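Local coordinates for protein nucleoporin nup120 (Schizosaccharomyces pombe, PDB 4GQ2) that serves as a structural component of the nuclear pore complex, whose nucleoporins can also dock transiently associated nuclear transport factors, at residues N431-F444 against E502-D514. Sequence-based numbering, arbitrary orientation.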
ATOM      1  N   ASN A 431      -8.366  -5.654   4.354  1.00 72.08           N
ATOM      2  CA  ASN A 431      -8.328  -5.971   5.788  1.00 67.70           C
ATOM      3  C   ASN A 431      -8.777  -7.401   6.128  1.00 61.38           C
ATOM      4  O   ASN A 431      -9.128  -7.700   7.270  1.00 52.81           O
ATOM      5  CB  ASN A 431      -9.106  -4.934   6.618  1.00 80.90           C
ATOM      6  CG  ASN A 431      -8.587  -3.519   6.425  1.00 96.33           C
ATOM      7  OD1 ASN A 431      -8.379  -3.067   5.297  1.00 94.62           O
ATOM      8  ND2 ASN A 431      -8.384  -2.807   7.532  1.00 94.51           N
ATOM      9  N   THR A 432      -8.758  -8.278   5.129  1.00 53.52           N
ATOM     10  CA  THR A 432      -8.976  -9.692   5.350  1.00 48.94           C
ATOM     11  C   THR A 432      -7.617 -10.311   5.686  1.00 51.29           C
ATOM     12  O   THR A 432      -6.578  -9.706   5.416  1.00 48.07           O
ATOM     13  CB  THR A 432      -9.585 -10.394   4.111  1.00 49.66           C
ATOM     14  OG1 THR A 432      -8.599 -10.501   3.086  1.00 46.77           O
ATOM     15  CG2 THR A 432     -10.789  -9.635   3.571  1.00 51.71           C
ATOM     16  N   SER A 433      -7.628 -11.507   6.272  1.00 41.78           N
ATOM     17  CA  SER A 433      -6.396 -12.207   6.620  1.00 43.78           C
ATOM     18  C   SER A 433      -5.692 -12.752   5.388  1.00 41.10           C
ATOM     19  O   SER A 433      -6.329 -13.080   4.388  1.00 41.26           O
ATOM     20  CB  SER A 433      -6.685 -13.374   7.564  1.00 49.66           C
ATOM     21  OG  SER A 433      -7.316 -14.434   6.854  1.00 52.55           O
ATOM     22  N   ILE A 434      -4.374 -12.874   5.498  1.00 39.17           N
ATOM     23  CA  ILE A 434      -3.544 -13.503   4.484  1.00 39.58           C
ATOM     24  C   ILE A 434      -3.942 -14.963   4.252  1.00 40.06           C
ATOM     25  O   ILE A 434      -3.923 -15.435   3.111  1.00 37.97           O
ATOM     26  CB  ILE A 434      -2.035 -13.328   4.817  1.00 44.26           C
ATOM     27  CG1 ILE A 434      -1.451 -12.174   3.995  1.00 44.91           C
ATOM     28  CG2 ILE A 434      -1.224 -14.584   4.518  1.00 45.33           C
ATOM     29  CD1 ILE A 434      -1.897 -10.796   4.434  1.00 56.90           C
ATOM     30  N   GLU A 435      -4.332 -15.660   5.319  1.00 35.89           N
ATOM     31  CA  GLU A 435      -4.684 -17.077   5.200  1.00 39.10           C
ATOM     32  C   GLU A 435      -5.863 -17.314   4.268  1.00 36.48           C
ATOM     33  O   GLU A 435      -5.822 -18.229   3.447  1.00 39.72           O
ATOM     34  CB  GLU A 435      -4.919 -17.729   6.561  1.00 38.32           C
ATOM     35  CG  GLU A 435      -3.639 -18.008   7.331  1.00 43.26           C
ATOM     36  CD  GLU A 435      -3.131 -16.789   8.082  1.00 45.45           C
ATOM     37  OE1 GLU A 435      -3.884 -15.796   8.202  1.00 46.26           O
ATOM     38  OE2 GLU A 435      -1.982 -16.825   8.564  1.00 42.62           O
ATOM     39  N   SER A 436      -6.890 -16.471   4.377  1.00 38.31           N
ATOM     40  CA  SER A 436      -8.070 -16.576   3.518  1.00 37.24           C
ATOM     41  C   SER A 436      -7.721 -16.453   2.037  1.00 35.88           C
ATOM     42  O   SER A 436      -8.323 -17.125   1.202  1.00 37.29           O
ATOM     43  CB  SER A 436      -9.125 -15.549   3.907  1.00 35.44           C
ATOM     44  OG  SER A 436      -8.669 -14.243   3.636  1.00 41.06           O
ATOM     45  N   ILE A 437      -6.731 -15.618   1.722  1.00 35.10           N
ATOM     46  CA  ILE A 437      -6.239 -15.498   0.344  1.00 36.68           C
ATOM     47  C   ILE A 437      -5.501 -16.776  -0.074  1.00 42.69           C
ATOM     48  O   ILE A 437      -5.747 -17.313  -1.164  1.00 36.43           O
ATOM     49  CB  ILE A 437      -5.366 -14.235   0.129  1.00 36.71           C
ATOM     50  CG1 ILE A 437      -6.189 -12.956   0.377  1.00 39.52           C
ATOM     51  CG2 ILE A 437      -4.768 -14.210  -1.271  1.00 32.76           C
ATOM     52  CD1 ILE A 437      -5.401 -11.659   0.300  1.00 34.89           C
ATOM     53  N   GLN A 438      -4.628 -17.272   0.805  1.00 37.55           N
ATOM     54  CA  GLN A 438      -3.866 -18.494   0.535  1.00 36.54           C
ATOM     55  C   GLN A 438      -4.766 -19.703   0.324  1.00 36.83           C
ATOM     56  O   GLN A 438      -4.576 -20.466  -0.619  1.00 44.13           O
ATOM     57  CB  GLN A 438      -2.885 -18.792   1.666  1.00 37.83           C
ATOM     58  CG  GLN A 438      -1.778 -17.773   1.819  1.00 43.83           C
ATOM     59  CD  GLN A 438      -0.979 -17.970   3.089  1.00 42.33           C
ATOM     60  OE1 GLN A 438      -1.421 -18.639   4.024  1.00 52.61           O
ATOM     61  NE2 GLN A 438       0.212 -17.390   3.127  1.00 43.63           N
ATOM     62  N   VAL A 439      -5.744 -19.877   1.207  1.00 37.19           N
ATOM     63  CA  VAL A 439      -6.689 -20.988   1.083  1.00 39.02           C
ATOM     64  C   VAL A 439      -7.577 -20.822  -0.145  1.00 36.40           C
ATOM     65  O   VAL A 439      -7.791 -21.783  -0.880  1.00 46.13           O
ATOM     66  CB  VAL A 439      -7.525 -21.185   2.364  1.00 43.65           C
ATOM     67  CG1 VAL A 439      -8.636 -22.200   2.137  1.00 41.65           C
ATOM     68  CG2 VAL A 439      -6.620 -21.641   3.499  1.00 35.46           C
ATOM     69  N   ALA A 440      -8.070 -19.606  -0.380  1.00 34.56           N
ATOM     70  CA  ALA A 440      -8.819 -19.313  -1.601  1.00 34.34           C
ATOM     71  C   ALA A 440      -7.995 -19.630  -2.852  1.00 42.33           C
ATOM     72  O   ALA A 440      -8.514 -20.178  -3.824  1.00 41.59           O
ATOM     73  CB  ALA A 440      -9.263 -17.866  -1.615  1.00 33.35           C
ATOM     74  N   LEU A 441      -6.708 -19.289  -2.814  1.00 43.09           N
ATOM     75  CA  LEU A 441      -5.796 -19.570  -3.917  1.00 48.41           C
ATOM     76  C   LEU A 441      -5.684 -21.069  -4.235  1.00 50.88           C
ATOM     77  O   LEU A 441      -5.591 -21.443  -5.405  1.00 48.86           O
ATOM     78  CB  LEU A 441      -4.411 -18.972  -3.638  1.00 46.80           C
ATOM     79  CG  LEU A 441      -3.422 -18.952  -4.805  1.00 48.55           C
ATOM     80  CD1 LEU A 441      -4.017 -18.224  -6.003  1.00 52.50           C
ATOM     81  CD2 LEU A 441      -2.112 -18.310  -4.375  1.00 52.04           C
ATOM     82  N   LEU A 442      -5.683 -21.904  -3.194  1.00 53.13           N
ATOM     83  CA  LEU A 442      -5.705 -23.367  -3.329  1.00 57.54           C
ATOM     84  C   LEU A 442      -6.867 -23.844  -4.200  1.00 61.59           C
ATOM     85  O   LEU A 442      -6.678 -24.586  -5.164  1.00 60.53           O
ATOM     86  CB  LEU A 442      -5.825 -24.015  -1.950  1.00 61.91           C
ATOM     87  CG  LEU A 442      -4.684 -24.793  -1.288  1.00 71.67           C
ATOM     88  CD1 LEU A 442      -3.445 -23.950  -1.045  1.00 79.58           C
ATOM     89  CD2 LEU A 442      -5.195 -25.369   0.024  1.00 68.76           C
ATOM     90  N   SER A 443      -8.066 -23.394  -3.845  1.00 62.29           N
ATOM     91  CA  SER A 443      -9.299 -23.734  -4.545  1.00 60.15           C
ATOM     92  C   SER A 443      -9.251 -23.388  -6.036  1.00 71.18           C
ATOM     93  O   SER A 443      -9.866 -24.071  -6.857  1.00 79.34           O
ATOM     94  CB  SER A 443     -10.481 -23.036  -3.858  1.00 65.20           C
ATOM     95  OG  SER A 443     -11.667 -23.121  -4.630  1.00 83.17           O
ATOM     96  N   PHE A 444      -8.514 -22.333  -6.378  1.00 79.59           N
ATOM     97  CA  PHE A 444      -8.376 -21.894  -7.771  1.00 81.47           C
ATOM     98  C   PHE A 444      -7.228 -22.625  -8.470  1.00 74.89           C
ATOM     99  O   PHE A 444      -6.678 -22.146  -9.466  1.00 73.28           O
ATOM    100  CB  PHE A 444      -8.227 -20.361  -7.849  1.00 72.45           C
ATOM    101  CG  PHE A 444      -9.544 -19.619  -7.868  1.00 72.45           C
ATOM    102  CD1 PHE A 444     -10.515 -19.850  -6.884  1.00 71.23           C
ATOM    103  CD2 PHE A 444      -9.821 -18.686  -8.865  1.00 62.41           C
ATOM    104  CE1 PHE A 444     -11.729 -19.175  -6.904  1.00 62.45           C
ATOM    105  CE2 PHE A 444     -11.034 -18.002  -8.885  1.00 59.64           C
ATOM    106  CZ  PHE A 444     -11.989 -18.250  -7.906  1.00 65.73           C
ATOM    107  N   GLU A 502     -13.844 -13.726 -13.051  1.00 32.79           N
ATOM    108  CA  GLU A 502     -12.952 -14.612 -12.316  1.00 33.76           C
ATOM    109  C   GLU A 502     -12.378 -13.903 -11.082  1.00 32.00           C
ATOM    110  O   GLU A 502     -12.372 -14.461  -9.984  1.00 39.00           O
ATOM    111  CB  GLU A 502     -11.841 -15.160 -13.218  1.00 32.71           C
ATOM    112  CG  GLU A 502     -11.034 -16.297 -12.596  1.00 38.74           C
ATOM    113  CD  GLU A 502     -11.842 -17.560 -12.313  1.00 40.56           C
ATOM    114  OE1 GLU A 502     -11.231 -18.576 -11.937  1.00 54.33           O
ATOM    115  OE2 GLU A 502     -13.078 -17.557 -12.460  1.00 44.57           O
ATOM    116  N   TRP A 503     -11.912 -12.671 -11.260  1.00 29.29           N
ATOM    117  CA  TRP A 503     -11.444 -11.871 -10.118  1.00 32.48           C
ATOM    118  C   TRP A 503     -12.532 -11.731  -9.093  1.00 33.38           C
ATOM    119  O   TRP A 503     -12.304 -11.959  -7.908  1.00 39.37           O
ATOM    120  CB  TRP A 503     -10.974 -10.503 -10.576  1.00 31.64           C
ATOM    121  CG  TRP A 503      -9.559 -10.461 -11.103  1.00 30.14           C
ATOM    122  CD1 TRP A 503      -9.146 -10.294 -12.418  1.00 40.78           C
ATOM    123  CD2 TRP A 503      -8.321 -10.568 -10.330  1.00 29.65           C
ATOM    124  NE1 TRP A 503      -7.777 -10.292 -12.506  1.00 36.64           N
ATOM    125  CE2 TRP A 503      -7.224 -10.450 -11.291  1.00 32.64           C
ATOM    126  CE3 TRP A 503      -8.022 -10.735  -8.979  1.00 36.61           C
ATOM    127  CZ2 TRP A 503      -5.893 -10.512 -10.898  1.00 34.68           C
ATOM    128  CZ3 TRP A 503      -6.681 -10.793  -8.596  1.00 31.34           C
ATOM    129  CH2 TRP A 503      -5.644 -10.684  -9.532  1.00 36.05           C
ATOM    130  N   GLU A 504     -13.740 -11.387  -9.541  1.00 36.95           N
ATOM    131  CA  GLU A 504     -14.882 -11.284  -8.645  1.00 38.67           C
ATOM    132  C   GLU A 504     -15.136 -12.547  -7.821  1.00 39.00           C
ATOM    133  O   GLU A 504     -15.334 -12.460  -6.601  1.00 44.07           O
ATOM    134  CB  GLU A 504     -16.150 -10.899  -9.397  1.00 45.97           C
ATOM    135  CG  GLU A 504     -17.351 -10.718  -8.477  1.00 40.80           C
ATOM    136  CD  GLU A 504     -18.443  -9.886  -9.105  1.00 54.70           C
ATOM    137  OE1 GLU A 504     -18.887 -10.234 -10.221  1.00 51.44           O
ATOM    138  OE2 GLU A 504     -18.858  -8.889  -8.475  1.00 60.88           O
ATOM    139  N   ARG A 505     -15.121 -13.705  -8.477  1.00 34.70           N
ATOM    140  CA  ARG A 505     -15.342 -14.975  -7.777  1.00 43.76           C
ATOM    141  C   ARG A 505     -14.291 -15.177  -6.702  1.00 39.16           C
ATOM    142  O   ARG A 505     -14.605 -15.572  -5.578  1.00 44.17           O
ATOM    143  CB  ARG A 505     -15.300 -16.162  -8.741  1.00 43.83           C
ATOM    144  CG  ARG A 505     -16.571 -16.362  -9.540  1.00 50.14           C
ATOM    145  CD  ARG A 505     -16.438 -17.506 -10.541  1.00 47.58           C
ATOM    146  NE  ARG A 505     -17.362 -17.290 -11.650  1.00 55.02           N
ATOM    147  CZ  ARG A 505     -17.002 -16.937 -12.883  1.00 53.49           C
ATOM    148  NH1 ARG A 505     -15.717 -16.797 -13.206  1.00 37.92           N
ATOM    149  NH2 ARG A 505     -17.940 -16.745 -13.804  1.00 50.12           N
ATOM    150  N   PHE A 506     -13.039 -14.908  -7.060  1.00 39.95           N
ATOM    151  CA  PHE A 506     -11.942 -15.063  -6.129  1.00 37.98           C
ATOM    152  C   PHE A 506     -12.126 -14.152  -4.912  1.00 38.30           C
ATOM    153  O   PHE A 506     -11.956 -14.594  -3.771  1.00 36.81           O
ATOM    154  CB  PHE A 506     -10.604 -14.801  -6.814  1.00 34.67           C
ATOM    155  CG  PHE A 506      -9.435 -15.132  -5.954  1.00 39.44           C
ATOM    156  CD1 PHE A 506      -9.031 -16.452  -5.792  1.00 38.97           C
ATOM    157  CD2 PHE A 506      -8.756 -14.131  -5.265  1.00 40.99           C
ATOM    158  CE1 PHE A 506      -7.955 -16.767  -4.976  1.00 44.40           C
ATOM    159  CE2 PHE A 506      -7.680 -14.440  -4.444  1.00 46.56           C
ATOM    160  CZ  PHE A 506      -7.277 -15.760  -4.299  1.00 40.15           C
ATOM    161  N   ALA A 507     -12.500 -12.897  -5.163  1.00 33.19           N
ATOM    162  CA  ALA A 507     -12.743 -11.926  -4.100  1.00 39.69           C
ATOM    163  C   ALA A 507     -13.879 -12.370  -3.192  1.00 40.74           C
ATOM    164  O   ALA A 507     -13.794 -12.216  -1.967  1.00 50.54           O
ATOM    165  CB  ALA A 507     -13.023 -10.547  -4.683  1.00 40.70           C
ATOM    166  N   LYS A 508     -14.931 -12.929  -3.787  1.00 37.43           N
ATOM    167  CA  LYS A 508     -16.063 -13.463  -3.015  1.00 43.97           C
ATOM    168  C   LYS A 508     -15.654 -14.635  -2.129  1.00 39.20           C
ATOM    169  O   LYS A 508     -16.072 -14.717  -0.979  1.00 46.29           O
ATOM    170  CB  LYS A 508     -17.227 -13.871  -3.924  1.00 45.33           C
ATOM    171  CG  LYS A 508     -18.154 -12.725  -4.297  1.00 65.13           C
ATOM    172  CD  LYS A 508     -19.507 -13.253  -4.759  1.00 93.68           C
ATOM    173  CE  LYS A 508     -20.490 -12.133  -5.071  1.00111.39           C
ATOM    174  NZ  LYS A 508     -20.256 -11.517  -6.408  1.00115.65           N
ATOM    175  N   LEU A 509     -14.826 -15.529  -2.660  1.00 38.34           N
ATOM    176  CA  LEU A 509     -14.338 -16.661  -1.875  1.00 37.73           C
ATOM    177  C   LEU A 509     -13.484 -16.192  -0.699  1.00 37.74           C
ATOM    178  O   LEU A 509     -13.651 -16.668   0.426  1.00 34.90           O
ATOM    179  CB  LEU A 509     -13.562 -17.642  -2.755  1.00 35.35           C
ATOM    180  CG  LEU A 509     -13.040 -18.906  -2.062  1.00 45.81           C
ATOM    181  CD1 LEU A 509     -14.126 -19.581  -1.222  1.00 31.79           C
ATOM    182  CD2 LEU A 509     -12.416 -19.870  -3.077  1.00 38.70           C
ATOM    183  N   VAL A 510     -12.584 -15.250  -0.972  1.00 32.36           N
ATOM    184  CA  VAL A 510     -11.727 -14.680   0.053  1.00 33.90           C
ATOM    185  C   VAL A 510     -12.560 -14.063   1.180  1.00 36.07           C
ATOM    186  O   VAL A 510     -12.384 -14.420   2.345  1.00 39.84           O
ATOM    187  CB  VAL A 510     -10.757 -13.643  -0.542  1.00 33.57           C
ATOM    188  CG1 VAL A 510     -10.063 -12.857   0.563  1.00 33.99           C
ATOM    189  CG2 VAL A 510      -9.730 -14.336  -1.418  1.00 29.06           C
ATOM    190  N   ALA A 511     -13.472 -13.160   0.825  1.00 36.00           N
ATOM    191  CA  ALA A 511     -14.369 -12.535   1.802  1.00 35.11           C
ATOM    192  C   ALA A 511     -15.233 -13.559   2.523  1.00 36.63           C
ATOM    193  O   ALA A 511     -15.516 -13.401   3.712  1.00 40.76           O
ATOM    194  CB  ALA A 511     -15.247 -11.470   1.143  1.00 26.88           C
ATOM    195  N   TYR A 512     -15.643 -14.609   1.812  1.00 40.53           N
ATOM    196  CA  TYR A 512     -16.506 -15.640   2.399  1.00 44.58           C
ATOM    197  C   TYR A 512     -15.772 -16.439   3.473  1.00 45.15           C
ATOM    198  O   TYR A 512     -16.299 -16.666   4.562  1.00 47.97           O
ATOM    199  CB  TYR A 512     -17.084 -16.572   1.322  1.00 44.01           C
ATOM    200  CG  TYR A 512     -17.793 -17.784   1.881  1.00 46.80           C
ATOM    201  CD1 TYR A 512     -19.099 -17.694   2.386  1.00 48.90           C
ATOM    202  CD2 TYR A 512     -17.156 -19.024   1.915  1.00 44.87           C
ATOM    203  CE1 TYR A 512     -19.742 -18.813   2.904  1.00 44.65           C
ATOM    204  CE2 TYR A 512     -17.786 -20.142   2.430  1.00 51.29           C
ATOM    205  CZ  TYR A 512     -19.074 -20.038   2.923  1.00 50.14           C
ATOM    206  OH  TYR A 512     -19.668 -21.169   3.428  1.00 45.39           O
ATOM    207  N   LEU A 513     -14.554 -16.857   3.160  1.00 47.28           N
ATOM    208  CA  LEU A 513     -13.735 -17.586   4.117  1.00 45.24           C
ATOM    209  C   LEU A 513     -13.352 -16.703   5.291  1.00 50.47           C
ATOM    210  O   LEU A 513     -13.446 -17.128   6.449  1.00 49.03           O
ATOM    211  CB  LEU A 513     -12.475 -18.116   3.441  1.00 46.64           C
ATOM    212  CG  LEU A 513     -12.657 -19.179   2.356  1.00 42.45           C
ATOM    213  CD1 LEU A 513     -11.291 -19.522   1.799  1.00 41.75           C
ATOM    214  CD2 LEU A 513     -13.344 -20.424   2.899  1.00 38.10           C
ATOM    215  N   ASP A 514     -12.938 -15.471   4.993  1.00 40.22           N
ATOM    216  CA  ASP A 514     -12.377 -14.608   6.016  1.00 36.71           C
ATOM    217  C   ASP A 514     -13.411 -14.156   7.012  1.00 33.64           C
ATOM    218  O   ASP A 514     -13.079 -13.854   8.152  1.00 35.69           O
ATOM    219  CB  ASP A 514     -11.694 -13.379   5.427  1.00 36.95           C
ATOM    220  CG  ASP A 514     -10.882 -12.630   6.468  1.00 36.42           C
ATOM    221  OD1 ASP A 514      -9.850 -13.162   6.929  1.00 40.26           O
ATOM    222  OD2 ASP A 514     -11.284 -11.520   6.844  1.00 38.45           O
TER
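A helix N-cap tied to a neighbouring helix forms one end of this packing, where Ser433, the N-cap of helix 434-443, meets Asp514 near the end of helix 492-515. Asp514 OD1 accepts two bonds from this one residue. Ser433 N donates to Asp514 OD1 at 2.8 Å, coming from above the carboxylate plane. Ser433 OG also donates to Asp514 OD1, at 2.8 Å, nearly in line with the C-O bond. The same OG caps the helix by accepting from Ser436 N. Ser433 chi1 (73°) sets OG between its own N and carbonyl carbon, where both bonds can be made. The other carboxylate oxygen, OD2, forms a salt bridge with Lys539 NZ, so both oxygens of this buried carboxylate have partners.

The helices cross steeply, with their N-to-C directions 128° apart and the segment axes 8.5 Å apart at closest approach. Both lie in a run of helices between strands 390-395 and 520-525, consistent with a helical insertion in the beta-propeller. Ala440 is a knob in a hole made by Phe506, Leu509, Val510 and Leu513. Its CB lies 3.6 Å from Val510 CG2. The other methyl, Val510 CG1, touches Ser436 OG, Thr432 OG1 and Ile437 CG1. Helix 464-478 touches the contact too, with Val471 against Ile437.

At the far end, Phe444 and Phe506 form a T-shaped pair, planes at 83°. Phe506 CD1 stands over the centre of the Phe444 ring, 3.7 Å above its plane. Leu509 CD2 meets the edge of that ring, 3.9 Å from Phe444 CE1. Glu502 OE1 comes within 3.1 Å of Phe444 CE2, while Glu502 OE2 makes a salt bridge to Arg505 NH1.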